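Local coordinates for protein ferritin (Pseudo-nitzschia multiseries, PDB 4IWK) that probably stores iron in a soluble, non-toxic form, taking up ferrous ions, oxidising them with dioxygen and depositing them as ferric hydroxide, at residues A[102-106]-A[121-125]. Sequence-based numbering, arbitrary orientation.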
loop_
_atom_site.group_PDB
_atom_site.type_symbol
_atom_site.label_atom_id
_atom_site.label_comp_id
_atom_site.label_asym_id
_atom_site.label_seq_id
_atom_site.Cartn_x
_atom_site.Cartn_y
_atom_site.Cartn_z
ATOM N N LEU A 102 -11.940 20.402 -49.339
ATOM C CA LEU A 102 -11.161 19.185 -49.158
ATOM C C LEU A 102 -11.342 18.268 -50.355
ATOM O O LEU A 102 -10.377 17.575 -50.746
ATOM C CB LEU A 102 -11.572 18.397 -47.861
ATOM C CG LEU A 102 -10.989 19.049 -46.606
ATOM C CD1 LEU A 102 -11.689 18.497 -45.335
ATOM C CD2 LEU A 102 -9.453 18.848 -46.512
ATOM N N LEU A 103 -12.580 18.143 -50.822
ATOM C CA LEU A 103 -12.812 17.264 -52.027
ATOM C C LEU A 103 -12.161 17.896 -53.253
ATOM O O LEU A 103 -11.562 17.157 -54.031
ATOM C CB LEU A 103 -14.348 17.025 -52.238
ATOM C CG LEU A 103 -15.019 16.147 -51.140
ATOM C CD1 LEU A 103 -16.520 16.127 -51.439
ATOM C CD2 LEU A 103 -14.569 14.684 -50.940
ATOM N N ASN A 104 -12.100 19.220 -53.358
ATOM C CA ASN A 104 -11.363 19.837 -54.486
ATOM C C ASN A 104 -9.891 19.539 -54.461
ATOM O O ASN A 104 -9.243 19.246 -55.502
ATOM C CB ASN A 104 -11.512 21.374 -54.494
ATOM C CG ASN A 104 -12.894 21.825 -54.915
ATOM O OD1 ASN A 104 -13.655 21.063 -55.486
ATOM N ND2 ASN A 104 -13.243 23.063 -54.542
ATOM N N LEU A 105 -9.323 19.648 -53.264
ATOM C CA LEU A 105 -7.905 19.315 -53.076
ATOM C C LEU A 105 -7.666 17.831 -53.399
ATOM O O LEU A 105 -6.659 17.530 -54.094
ATOM C CB LEU A 105 -7.513 19.613 -51.580
ATOM C CG LEU A 105 -6.122 19.343 -51.251
ATOM C CD1 LEU A 105 -5.046 19.979 -52.201
ATOM C CD2 LEU A 105 -5.903 19.811 -49.761
ATOM N N ALA A 106 -8.507 16.907 -52.882
ATOM C CA ALA A 106 -8.339 15.500 -53.190
ATOM C C ALA A 106 -8.456 15.234 -54.728
ATOM O O ALA A 106 -7.735 14.356 -55.228
ATOM C CB ALA A 106 -9.327 14.585 -52.462
ATOM N N LEU A 121 -5.163 13.187 -46.648
ATOM C CA LEU A 121 -6.511 13.754 -46.597
ATOM C C LEU A 121 -7.536 12.775 -46.021
ATOM O O LEU A 121 -8.584 13.202 -45.484
ATOM C CB LEU A 121 -6.978 14.214 -47.985
ATOM C CG LEU A 121 -6.132 15.292 -48.671
ATOM C CD1 LEU A 121 -6.692 15.602 -50.029
ATOM C CD2 LEU A 121 -6.261 16.550 -47.756
ATOM N N ASN A 122 -7.283 11.472 -46.103
ATOM C CA ASN A 122 -8.346 10.533 -45.700
ATOM C C ASN A 122 -8.992 10.742 -44.354
ATOM O O ASN A 122 -10.242 10.781 -44.251
ATOM C CB ASN A 122 -7.816 9.071 -45.914
ATOM C CG ASN A 122 -7.825 8.675 -47.329
ATOM O OD1 ASN A 122 -7.053 7.729 -47.675
ATOM N ND2 ASN A 122 -8.491 9.336 -48.165
ATOM N N PRO A 123 -8.246 10.986 -43.281
ATOM C CA PRO A 123 -8.933 11.196 -41.990
ATOM C C PRO A 123 -9.689 12.487 -41.964
ATOM O O PRO A 123 -10.687 12.569 -41.222
ATOM C CB PRO A 123 -7.777 11.283 -40.958
ATOM C CG PRO A 123 -6.530 10.864 -41.706
ATOM C CD PRO A 123 -6.799 10.664 -43.166
ATOM N N PHE A 124 -9.295 13.457 -42.770
ATOM C CA PHE A 124 -10.111 14.687 -42.852
ATOM C C PHE A 124 -11.399 14.438 -43.609
ATOM O O PHE A 124 -12.472 15.010 -43.265
ATOM C CB PHE A 124 -9.317 15.809 -43.603
ATOM C CG PHE A 124 -8.068 16.282 -42.791
ATOM C CD1 PHE A 124 -8.233 17.260 -41.794
ATOM C CD2 PHE A 124 -6.831 15.694 -42.944
ATOM C CE1 PHE A 124 -7.121 17.639 -41.005
ATOM C CE2 PHE A 124 -5.715 16.076 -42.216
ATOM C CZ PHE A 124 -5.863 17.041 -41.228
ATOM N N HIS A 125 -11.349 13.566 -44.653
ATOM C CA HIS A 125 -12.628 13.269 -45.303
ATOM C C HIS A 125 -13.650 12.687 -44.325
ATOM O O HIS A 125 -14.855 13.065 -44.334
ATOM C CB HIS A 125 -12.366 12.259 -46.483
ATOM C CG HIS A 125 -11.625 12.882 -47.612
ATOM N ND1 HIS A 125 -10.525 12.292 -48.236
ATOM C CD2 HIS A 125 -11.791 14.087 -48.184
ATOM C CE1 HIS A 125 -10.109 13.106 -49.219
ATOM N NE2 HIS A 125 -10.842 14.206 -49.161
#
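L121 lies over A106 and L105, its CD1 atom 3.7 Å from A106 CB and its CD2 atom 3.8 Å from L105 CD2. The same CD2 of L121 lies 4.1 Å from L102 CD2, so this one side chain packs against L102 and, a turn further on, L105 and A106. L102 in turn reaches across to F124, with L102 CD1 4.0 Å from F124 CB; the phenyl ring itself leads away and meets the rings of F56 and F120. The two segments run roughly antiparallel (150°), the segment axes approaching to 10.7 Å, and belong to helices 84-111 and 115-145, consecutive helices of the ferritin four-helix bundle joined by a short turn. Helices 3-32 and 36-62 complete the core here: L105 packs on L5, L8 and F9, and F56 touches L102, L105 and L121. H125 fills the outer part of the interface, where the edge of its imidazole ring faces the methyl of A106, and the end of the L103 side chain also comes close to this ring. No hydrogen bond links the segments. A second subunit of the 24-chain assembly packs its F115 on L103 and A106, and the side chain of L102 comes within about 6 Å of a bound ferric ion.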